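Local coordinates for disease resistance protein RRS1 (Arabidopsis thaliana, PDB 4C6S) that acts as a plant immune receptor and W-box-binding transcription factor, pairing with RPS4 to recognise the bacterial effectors AvrRps4 and PopP2, here as its TIR domain, at residues A57-N67 / Q91-L102; F20-K31 / L131-Y140. All blocks are in the same frame, centred on the assembly; numbering follows the deposited sequence.

Contact 1: residues A57-N67 / Q91-L102. With SO4 (sulfate ion), chain D.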
loop_
_atom_site.group_PDB
_atom_site.type_symbol
_atom_site.label_atom_id
_atom_site.label_comp_id
_atom_site.label_asym_id
_atom_site.label_seq_id
_atom_site.Cartn_x
_atom_site.Cartn_y
_atom_site.Cartn_z
ATOM N N ALA A 57 -24.360 2.838 -2.855
ATOM C CA ALA A 57 -23.463 1.714 -2.557
ATOM C C ALA A 57 -24.138 0.664 -1.670
ATOM O O ALA A 57 -24.845 1.003 -0.716
ATOM C CB ALA A 57 -22.164 2.207 -1.911
ATOM N N GLY A 58 -23.927 -0.610 -1.990
ATOM C CA GLY A 58 -24.422 -1.680 -1.141
ATOM C C GLY A 58 -23.593 -1.790 0.127
ATOM O O GLY A 58 -24.086 -2.179 1.182
ATOM N N VAL A 59 -22.318 -1.448 0.022
ATOM C CA VAL A 59 -21.438 -1.460 1.180
ATOM C C VAL A 59 -20.640 -0.178 1.211
ATOM O O VAL A 59 -20.073 0.241 0.197
ATOM C CB VAL A 59 -20.467 -2.653 1.148
ATOM C CG1 VAL A 59 -19.530 -2.602 2.357
ATOM C CG2 VAL A 59 -21.240 -3.968 1.100
ATOM N N SER A 60 -20.595 0.447 2.379
ATOM C CA SER A 60 -19.803 1.652 2.570
ATOM C C SER A 60 -18.612 1.307 3.448
ATOM O O SER A 60 -18.777 0.940 4.613
ATOM C CB SER A 60 -20.672 2.734 3.223
ATOM O OG SER A 60 -19.938 3.917 3.470
ATOM N N VAL A 61 -17.409 1.384 2.884
ATOM C CA VAL A 61 -16.196 1.111 3.655
ATOM C C VAL A 61 -15.545 2.442 4.002
ATOM O O VAL A 61 -15.033 3.130 3.113
ATOM C CB VAL A 61 -15.201 0.287 2.850
ATOM C CG1 VAL A 61 -13.901 0.092 3.654
ATOM C CG2 VAL A 61 -15.800 -1.052 2.463
ATOM N N MET A 62 -15.574 2.815 5.281
ATOM C CA MET A 62 -14.980 4.073 5.721
ATOM C C MET A 62 -13.566 3.803 6.198
ATOM O O MET A 62 -13.373 3.103 7.190
ATOM C CB MET A 62 -15.795 4.679 6.861
ATOM C CG MET A 62 -17.217 5.036 6.425
ATOM S SD MET A 62 -18.227 5.834 7.693
ATOM C CE MET A 62 -17.166 7.149 8.167
ATOM N N VAL A 63 -12.580 4.317 5.469
ATOM C CA VAL A 63 -11.190 4.177 5.888
ATOM C C VAL A 63 -10.833 5.417 6.666
ATOM O O VAL A 63 -10.821 6.530 6.128
ATOM C CB VAL A 63 -10.252 4.020 4.698
ATOM C CG1 VAL A 63 -8.808 3.994 5.189
ATOM C CG2 VAL A 63 -10.594 2.743 3.945
ATOM N N LEU A 64 -10.581 5.232 7.957
ATOM C CA LEU A 64 -10.501 6.349 8.884
ATOM C C LEU A 64 -9.054 6.644 9.206
ATOM O O LEU A 64 -8.228 5.723 9.235
ATOM C CB LEU A 64 -11.263 6.010 10.167
ATOM C CG LEU A 64 -12.758 5.785 9.915
ATOM C CD1 LEU A 64 -13.392 4.962 11.023
ATOM C CD2 LEU A 64 -13.479 7.119 9.762
ATOM N N PRO A 65 -8.731 7.933 9.418
ATOM C CA PRO A 65 -7.362 8.327 9.782
ATOM C C PRO A 65 -7.115 8.035 11.256
ATOM O O PRO A 65 -7.271 8.899 12.121
ATOM C CB PRO A 65 -7.346 9.830 9.506
ATOM C CG PRO A 65 -8.772 10.267 9.723
ATOM C CD PRO A 65 -9.635 9.099 9.292
ATOM N N GLY A 66 -6.724 6.797 11.529
ATOM C CA GLY A 66 -6.679 6.306 12.892
ATOM C C GLY A 66 -5.636 6.931 13.784
ATOM O O GLY A 66 -5.721 6.803 15.008
ATOM N N ASN A 67 -4.648 7.598 13.190
ATOM C CA ASN A 67 -3.627 8.301 13.977
ATOM C C ASN A 67 -4.137 9.626 14.543
ATOM O O ASN A 67 -3.493 10.236 15.403
ATOM C CB ASN A 67 -2.394 8.568 13.112
ATOM C CG ASN A 67 -1.574 7.310 12.837
ATOM O OD1 ASN A 67 -2.006 6.195 13.121
ATOM N ND2 ASN A 67 -0.380 7.494 12.279
ATOM N N GLN A 91 -27.773 -0.894 3.062
ATOM C CA GLN A 91 -26.343 -0.635 2.979
ATOM C C GLN A 91 -25.634 -0.976 4.271
ATOM O O GLN A 91 -26.008 -0.496 5.341
ATOM C CB GLN A 91 -26.070 0.826 2.620
ATOM C CG GLN A 91 -24.620 1.238 2.792
ATOM C CD GLN A 91 -24.402 2.714 2.537
ATOM O OE1 GLN A 91 -24.105 3.481 3.454
ATOM N NE2 GLN A 91 -24.542 3.118 1.286
ATOM N N ALA A 92 -24.600 -1.801 4.163
ATOM C CA ALA A 92 -23.750 -2.117 5.305
ATOM C C ALA A 92 -22.609 -1.124 5.406
ATOM O O ALA A 92 -22.131 -0.608 4.395
ATOM C CB ALA A 92 -23.191 -3.508 5.172
ATOM N N VAL A 93 -22.142 -0.891 6.628
ATOM C CA VAL A 93 -21.010 -0.012 6.850
ATOM C C VAL A 93 -19.849 -0.786 7.485
ATOM O O VAL A 93 -20.010 -1.454 8.508
ATOM C CB VAL A 93 -21.390 1.201 7.725
ATOM C CG1 VAL A 93 -20.173 2.089 7.942
ATOM C CG2 VAL A 93 -22.528 1.986 7.075
ATOM N N VAL A 94 -18.685 -0.726 6.854
ATOM C CA VAL A 94 -17.503 -1.374 7.410
ATOM C C VAL A 94 -16.479 -0.283 7.691
ATOM O O VAL A 94 -16.272 0.599 6.852
ATOM C CB VAL A 94 -16.924 -2.400 6.421
ATOM C CG1 VAL A 94 -15.652 -3.033 6.987
ATOM C CG2 VAL A 94 -17.969 -3.471 6.117
ATOM N N SER A 95 -15.854 -0.319 8.870
ATOM C CA SER A 95 -14.939 0.752 9.260
ATOM C C SER A 95 -13.525 0.209 9.352
ATOM O O SER A 95 -13.314 -0.908 9.808
ATOM C CB SER A 95 -15.338 1.344 10.615
ATOM O OG SER A 95 -16.586 2.013 10.517
ATOM N N VAL A 96 -12.559 1.009 8.917
ATOM C CA VAL A 96 -11.167 0.571 8.952
ATOM C C VAL A 96 -10.355 1.624 9.675
ATOM O O VAL A 96 -10.288 2.783 9.228
ATOM C CB VAL A 96 -10.603 0.397 7.526
ATOM C CG1 VAL A 96 -9.154 -0.085 7.574
ATOM C CG2 VAL A 96 -11.460 -0.599 6.711
ATOM N N LEU A 97 -9.752 1.237 10.804
ATOM C CA LEU A 97 -8.911 2.161 11.561
ATOM C C LEU A 97 -7.505 1.994 11.023
ATOM O O LEU A 97 -6.807 1.042 11.383
ATOM C CB LEU A 97 -8.945 1.855 13.060
ATOM C CG LEU A 97 -10.317 1.955 13.701
ATOM C CD1 LEU A 97 -10.247 1.642 15.203
ATOM C CD2 LEU A 97 -10.860 3.365 13.508
ATOM N N TYR A 98 -7.101 2.903 10.139
ATOM C CA TYR A 98 -5.832 2.745 9.437
ATOM C C TYR A 98 -4.783 3.729 9.942
ATOM O O TYR A 98 -5.037 4.935 10.026
ATOM C CB TYR A 98 -6.017 2.913 7.918
ATOM C CG TYR A 98 -4.703 2.726 7.202
ATOM C CD1 TYR A 98 -4.160 1.455 7.042
ATOM C CD2 TYR A 98 -3.974 3.811 6.744
ATOM C CE1 TYR A 98 -2.922 1.273 6.432
ATOM C CE2 TYR A 98 -2.746 3.638 6.127
ATOM C CZ TYR A 98 -2.234 2.364 5.967
ATOM O OH TYR A 98 -1.019 2.194 5.369
ATOM N N GLY A 99 -3.593 3.230 10.271
ATOM C CA GLY A 99 -2.508 4.116 10.648
ATOM C C GLY A 99 -1.446 3.375 11.432
ATOM O O GLY A 99 -1.740 2.333 12.023
ATOM N N ASP A 100 -0.232 3.916 11.450
ATOM C CA ASP A 100 0.899 3.260 12.117
ATOM C C ASP A 100 1.054 3.652 13.581
ATOM O O ASP A 100 2.021 3.259 14.234
ATOM C CB ASP A 100 2.220 3.535 11.377
ATOM C CG ASP A 100 2.590 5.012 11.341
ATOM O OD1 ASP A 100 1.909 5.841 11.976
ATOM O OD2 ASP A 100 3.596 5.347 10.679
ATOM N N SER A 101 0.118 4.446 14.078
ATOM C CA SER A 101 0.181 4.947 15.444
ATOM C C SER A 101 -1.234 5.259 15.899
ATOM O O SER A 101 -1.565 6.409 16.214
ATOM C CB SER A 101 1.065 6.188 15.498
ATOM O OG SER A 101 1.486 6.459 16.822
ATOM N N LEU A 102 -2.069 4.222 15.931
ATOM C CA LEU A 102 -3.508 4.379 16.161
ATOM C C LEU A 102 -3.824 4.916 17.538
ATOM O O LEU A 102 -3.230 4.497 18.542
ATOM C CB LEU A 102 -4.235 3.042 16.027
ATOM C CG LEU A 102 -4.356 2.318 14.700
ATOM C CD1 LEU A 102 -5.277 1.118 14.862
ATOM C CD2 LEU A 102 -4.875 3.266 13.626
HETATM S S SO4 D . -3.398 8.096 8.919
HETATM O O1 SO4 D . -2.104 7.479 8.630
HETATM O O2 SO4 D . -4.275 7.834 7.774
HETATM O O3 SO4 D . -3.227 9.539 9.068
HETATM O O4 SO4 D . -3.943 7.570 10.180
HETATM O O HOH W 1 -22.210 5.302 4.270
HETATM O O HOH W 2 -1.271 9.157 16.451
#
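V61 and V96 meet over the face of two parallel strands, V61 CG1 lying 4.0 Å from V96 CG2. V59 leans on V94 in the same way. V63 lies alongside the base of Y98, both side chains pointing the same way. On the other face the L64 and L97 side chains cross obliquely, L64 CD1 lying 3.9 Å from L97 CD2. The backbones run side by side through an unbroken ladder of hydrogen bonds, from A92 N to G58 O through to G66 N to Y98 O.

Side chains tie off both ends. Q91 is extended, with CG anti to its backbone N (chi1 168°), which carries NE2 back to A57 O at 2.9 Å. The same NE2 also bonds I54 O. A water joins Q91 OE1 to S60 OG. N67 grips the loop after strand 92-98: ND2 gives to D100 OD1 at 2.8 Å with amide and carboxylate 16° apart, and OD1 takes S101 N. N67 N gives a hydrogen bond to O4 of a sulfate ion, probably from the crystallisation liquor.

Strand 59-65 is the middle strand of the parallel TIR sheet and 92-98 is its neighbour, linked through helix 74-82. That helix covers M62 and L64, helix 128-143 covers V96 and Y98, and strand 8-12 flanks 59-65.

Contact 2: residues F20-K31 / L131-Y140. With NA (sodium ion), chain H; NA (sodium ion), chain G.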
loop_
_atom_site.group_PDB
_atom_site.type_symbol
_atom_site.label_atom_id
_atom_site.label_comp_id
_atom_site.label_asym_id
_atom_site.label_seq_id
_atom_site.Cartn_x
_atom_site.Cartn_y
_atom_site.Cartn_z
ATOM N N PHE A 20 -2.571 3.238 0.510
ATOM C CA PHE A 20 -3.376 2.116 1.020
ATOM C C PHE A 20 -4.714 1.895 0.304
ATOM O O PHE A 20 -5.051 0.769 -0.064
ATOM C CB PHE A 20 -3.648 2.314 2.522
ATOM C CG PHE A 20 -4.530 1.257 3.120
ATOM C CD1 PHE A 20 -4.029 -0.020 3.392
ATOM C CD2 PHE A 20 -5.858 1.534 3.418
ATOM C CE1 PHE A 20 -4.857 -0.997 3.972
ATOM C CE2 PHE A 20 -6.697 0.562 3.994
ATOM C CZ PHE A 20 -6.185 -0.709 4.260
ATOM N N VAL A 21 -5.486 2.960 0.120
ATOM C CA VAL A 21 -6.811 2.823 -0.480
ATOM C C VAL A 21 -6.731 2.313 -1.919
ATOM O O VAL A 21 -7.617 1.584 -2.389
ATOM C CB VAL A 21 -7.586 4.146 -0.378
ATOM C CG1 VAL A 21 -8.843 4.141 -1.244
ATOM C CG2 VAL A 21 -7.943 4.419 1.108
ATOM N N SER A 22 -5.659 2.665 -2.624
ATOM C CA SER A 22 -5.567 2.244 -4.026
ATOM C C SER A 22 -5.399 0.718 -4.065
ATOM O O SER A 22 -5.904 0.048 -4.969
ATOM C CB SER A 22 -4.436 2.961 -4.773
ATOM O OG SER A 22 -3.159 2.465 -4.412
ATOM N N HIS A 23 -4.707 0.172 -3.074
ATOM C CA HIS A 23 -4.531 -1.275 -3.018
ATOM C C HIS A 23 -5.834 -1.943 -2.643
ATOM O O HIS A 23 -6.148 -3.022 -3.154
ATOM C CB HIS A 23 -3.436 -1.670 -2.020
ATOM C CG HIS A 23 -2.107 -1.067 -2.328
ATOM N ND1 HIS A 23 -1.337 -1.456 -3.400
ATOM C CD2 HIS A 23 -1.403 -0.093 -1.694
ATOM C CE1 HIS A 23 -0.214 -0.754 -3.415
ATOM N NE2 HIS A 23 -0.233 0.073 -2.378
ATOM N N LEU A 24 -6.580 -1.317 -1.736
ATOM C CA LEU A 24 -7.874 -1.853 -1.307
ATOM C C LEU A 24 -8.853 -1.868 -2.476
ATOM O O LEU A 24 -9.530 -2.869 -2.713
ATOM C CB LEU A 24 -8.451 -1.033 -0.138
ATOM C CG LEU A 24 -9.838 -1.459 0.378
ATOM C CD1 LEU A 24 -9.848 -2.928 0.827
ATOM C CD2 LEU A 24 -10.264 -0.556 1.533
ATOM N N SER A 25 -8.918 -0.763 -3.217
ATOM C CA SER A 25 -9.759 -0.688 -4.405
ATOM C C SER A 25 -9.398 -1.750 -5.436
ATOM O O SER A 25 -10.288 -2.396 -6.024
ATOM C CB SER A 25 -9.640 0.701 -5.050
ATOM O OG SER A 25 -10.461 0.819 -6.196
ATOM N N GLU A 26 -8.102 -1.920 -5.683
ATOM C CA GLU A 26 -7.681 -2.874 -6.704
ATOM C C GLU A 26 -7.974 -4.299 -6.237
ATOM O O GLU A 26 -8.308 -5.166 -7.049
ATOM C CB GLU A 26 -6.199 -2.686 -7.049
ATOM C CG GLU A 26 -5.589 -3.788 -7.909
ATOM C CD GLU A 26 -6.154 -3.849 -9.323
ATOM O OE1 GLU A 26 -6.895 -2.923 -9.734
ATOM O OE2 GLU A 26 -5.842 -4.832 -10.028
ATOM N N ALA A 27 -7.856 -4.549 -4.939
ATOM C CA ALA A 27 -8.128 -5.894 -4.431
ATOM C C ALA A 27 -9.616 -6.231 -4.536
ATOM O O ALA A 27 -9.991 -7.359 -4.870
ATOM C CB ALA A 27 -7.624 -6.033 -2.993
ATOM N N LEU A 28 -10.477 -5.259 -4.241
ATOM C CA LEU A 28 -11.916 -5.473 -4.445
ATOM C C LEU A 28 -12.225 -5.762 -5.910
ATOM O O LEU A 28 -12.998 -6.674 -6.224
ATOM C CB LEU A 28 -12.722 -4.261 -3.967
ATOM C CG LEU A 28 -12.782 -4.064 -2.453
ATOM C CD1 LEU A 28 -13.319 -2.671 -2.155
ATOM C CD2 LEU A 28 -13.659 -5.140 -1.817
ATOM N N ARG A 29 -11.616 -5.000 -6.816
ATOM C CA ARG A 29 -11.856 -5.211 -8.241
ATOM C C ARG A 29 -11.405 -6.603 -8.699
ATOM O O ARG A 29 -12.071 -7.245 -9.514
ATOM C CB ARG A 29 -11.142 -4.130 -9.058
ATOM C CG ARG A 29 -11.643 -4.003 -10.468
ATOM C CD ARG A 29 -10.675 -3.195 -11.298
ATOM N NE ARG A 29 -9.341 -3.794 -11.307
ATOM C CZ ARG A 29 -9.008 -4.880 -12.001
ATOM N NH1 ARG A 29 -9.908 -5.511 -12.744
ATOM N NH2 ARG A 29 -7.769 -5.345 -11.943
ATOM N N ARG A 30 -10.267 -7.062 -8.183
ATOM C CA ARG A 30 -9.760 -8.385 -8.529
ATOM C C ARG A 30 -10.719 -9.472 -8.091
ATOM O O ARG A 30 -10.748 -10.555 -8.670
ATOM C CB ARG A 30 -8.395 -8.644 -7.884
ATOM C CG ARG A 30 -7.224 -7.947 -8.548
ATOM C CD ARG A 30 -5.910 -8.596 -8.115
ATOM N NE ARG A 30 -5.829 -8.740 -6.661
ATOM C CZ ARG A 30 -5.270 -7.842 -5.855
ATOM N NH1 ARG A 30 -4.739 -6.738 -6.362
ATOM N NH2 ARG A 30 -5.238 -8.046 -4.543
ATOM N N LYS A 31 -11.503 -9.171 -7.066
ATOM C CA LYS A 31 -12.422 -10.134 -6.486
ATOM C C LYS A 31 -13.743 -10.075 -7.232
ATOM O O LYS A 31 -14.654 -10.864 -6.970
ATOM C CB LYS A 31 -12.645 -9.788 -5.008
ATOM C CG LYS A 31 -13.283 -10.898 -4.194
ATOM C CD LYS A 31 -12.314 -12.058 -4.023
ATOM C CE LYS A 31 -12.890 -13.130 -3.116
ATOM N NZ LYS A 31 -11.866 -14.155 -2.739
ATOM N N LEU A 131 -4.104 -6.788 5.794
ATOM C CA LEU A 131 -5.259 -5.970 6.189
ATOM C C LEU A 131 -6.220 -5.803 5.019
ATOM O O LEU A 131 -7.437 -5.977 5.181
ATOM C CB LEU A 131 -4.815 -4.599 6.701
ATOM C CG LEU A 131 -5.936 -3.620 7.059
ATOM C CD1 LEU A 131 -6.871 -4.222 8.138
ATOM C CD2 LEU A 131 -5.311 -2.295 7.553
ATOM N N VAL A 132 -5.684 -5.490 3.844
ATOM C CA VAL A 132 -6.533 -5.409 2.653
ATOM C C VAL A 132 -7.279 -6.720 2.415
ATOM O O VAL A 132 -8.494 -6.711 2.177
ATOM C CB VAL A 132 -5.734 -5.029 1.395
ATOM C CG1 VAL A 132 -6.562 -5.269 0.116
ATOM C CG2 VAL A 132 -5.321 -3.569 1.476
ATOM N N GLU A 133 -6.563 -7.838 2.458
ATOM C CA GLU A 133 -7.206 -9.132 2.218
ATOM C C GLU A 133 -8.293 -9.393 3.250
ATOM O O GLU A 133 -9.322 -9.980 2.929
ATOM C CB GLU A 133 -6.193 -10.276 2.252
ATOM C CG GLU A 133 -5.243 -10.303 1.063
ATOM C CD GLU A 133 -4.324 -11.518 1.075
ATOM O OE1 GLU A 133 -3.953 -11.983 2.177
ATOM O OE2 GLU A 133 -3.972 -12.004 -0.023
ATOM N N GLU A 134 -8.065 -8.959 4.489
ATOM C CA GLU A 134 -9.061 -9.152 5.543
ATOM C C GLU A 134 -10.317 -8.353 5.255
ATOM O O GLU A 134 -11.430 -8.840 5.452
ATOM C CB GLU A 134 -8.472 -8.776 6.908
ATOM C CG GLU A 134 -7.447 -9.789 7.353
ATOM C CD GLU A 134 -6.725 -9.405 8.622
ATOM O OE1 GLU A 134 -6.759 -8.210 8.994
ATOM O OE2 GLU A 134 -6.121 -10.307 9.239
ATOM N N ILE A 135 -10.140 -7.116 4.805
ATOM C CA ILE A 135 -11.290 -6.274 4.501
ATOM C C ILE A 135 -12.057 -6.871 3.322
ATOM O O ILE A 135 -13.289 -6.970 3.361
ATOM C CB ILE A 135 -10.849 -4.846 4.160
ATOM C CG1 ILE A 135 -10.195 -4.220 5.390
ATOM C CG2 ILE A 135 -12.052 -4.023 3.690
ATOM C CD1 ILE A 135 -9.274 -3.022 5.050
ATOM N N VAL A 136 -11.330 -7.274 2.283
ATOM C CA VAL A 136 -11.945 -7.901 1.110
ATOM C C VAL A 136 -12.716 -9.177 1.472
ATOM O O VAL A 136 -13.832 -9.378 1.000
ATOM C CB VAL A 136 -10.908 -8.191 0.000
ATOM C CG1 VAL A 136 -11.517 -9.047 -1.116
ATOM C CG2 VAL A 136 -10.381 -6.873 -0.568
ATOM N N ARG A 137 -12.144 -10.027 2.316
ATOM C CA ARG A 137 -12.814 -11.283 2.658
ATOM C C ARG A 137 -14.128 -11.000 3.379
ATOM O O ARG A 137 -15.147 -11.644 3.125
ATOM C CB ARG A 137 -11.916 -12.161 3.525
ATOM C CG ARG A 137 -12.596 -13.382 4.103
ATOM C CD ARG A 137 -11.574 -14.265 4.803
ATOM N NE ARG A 137 -10.887 -13.500 5.832
ATOM C CZ ARG A 137 -9.591 -13.604 6.117
ATOM N NH1 ARG A 137 -8.818 -14.469 5.460
ATOM N NH2 ARG A 137 -9.073 -12.843 7.071
ATOM N N ASP A 138 -14.100 -10.020 4.271
ATOM C CA ASP A 138 -15.281 -9.624 5.029
ATOM C C ASP A 138 -16.363 -9.099 4.086
ATOM O O ASP A 138 -17.510 -9.562 4.139
ATOM C CB ASP A 138 -14.870 -8.551 6.056
ATOM C CG ASP A 138 -16.030 -8.056 6.915
ATOM O OD1 ASP A 138 -17.132 -8.644 6.884
ATOM O OD2 ASP A 138 -15.828 -7.063 7.651
ATOM N N VAL A 139 -16.008 -8.146 3.227
ATOM C CA VAL A 139 -16.991 -7.567 2.300
ATOM C C VAL A 139 -17.528 -8.632 1.350
ATOM O O VAL A 139 -18.739 -8.737 1.126
ATOM C CB VAL A 139 -16.392 -6.380 1.516
ATOM C CG1 VAL A 139 -17.345 -5.929 0.394
ATOM C CG2 VAL A 139 -16.093 -5.227 2.484
ATOM N N TYR A 140 -16.621 -9.443 0.824
ATOM C CA TYR A 140 -17.002 -10.488 -0.131
ATOM C C TYR A 140 -17.964 -11.506 0.446
ATOM O O TYR A 140 -19.020 -11.759 -0.122
ATOM C CB TYR A 140 -15.746 -11.211 -0.621
ATOM C CG TYR A 140 -16.027 -12.392 -1.526
ATOM C CD1 TYR A 140 -16.581 -12.207 -2.780
ATOM C CD2 TYR A 140 -15.719 -13.685 -1.126
ATOM C CE1 TYR A 140 -16.830 -13.286 -3.615
ATOM C CE2 TYR A 140 -15.960 -14.769 -1.953
ATOM C CZ TYR A 140 -16.520 -14.557 -3.198
ATOM O OH TYR A 140 -16.765 -15.617 -4.034
HETATM NA NA NA H . -8.022 -0.829 -9.388
HETATM NA NA NA G . -9.007 -7.254 9.817
#
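Helices 20-30 and 131-140, the latter part of helix 128-143, pack side by side on one face of the TIR sheet, crossing at -43°. V132 is a knob in a hole formed by F20, H23, L24 and A27. Its CG1 is pressed to 3.4 Å from A27 CB, tighter than usual for two carbons, and this marks the close point of the interface. Its other branch, CG2, meets F20 CE1 at 3.6 Å. The F20 ring extends across to the second helix, with CG anti to the backbone N (chi1 177°). I135 CD1 comes to its edge, near the ring plane. The L24 and I135 side chains cross at about a right angle, with L24 CD1 on I135 CG2. One turn on, V136 CG2 fits between A27 CB and L28 CD2.

At the C-terminal end of helix 20-30, K31 reaches Y140. Its chain bends at chi2 and lays CE over the centre of the Y140 ring, 3.5 Å from the centroid, a CH-pi contact. NZ stands 4.5 Å from the same centroid in a cation-pi contact.

On the side of helix 128-143 away from helix 20-30, E134 OE1 binds a sodium ion at 2.6 Å together with H120. Toward the sheet, L28 and V139 touch strand 8-12, and I135 touches strand 92-98. H23 stacks on H23 of the second subunit, so helix 20-30 also faces the dimer partner.

The two contacts lie about 12 Å apart, centre to centre, within one TIR domain. Contact 1 is nested in sequence between the segments of contact 2: helix 20-30 comes first, then the two strands, then helix 128-143. Contact 1 lies inside the parallel sheet, and contact 2 is the helical layer on one of its faces. They touch directly. Y98 CE1 lies 3.5 Å from F20 CD1 in a ring stack, and V96 CG2 lies 3.7 Å from I135 CD1. Helix 20-30 and V132 also meet the second subunit, consistent with the role of this domain in homo- and heterodimerization.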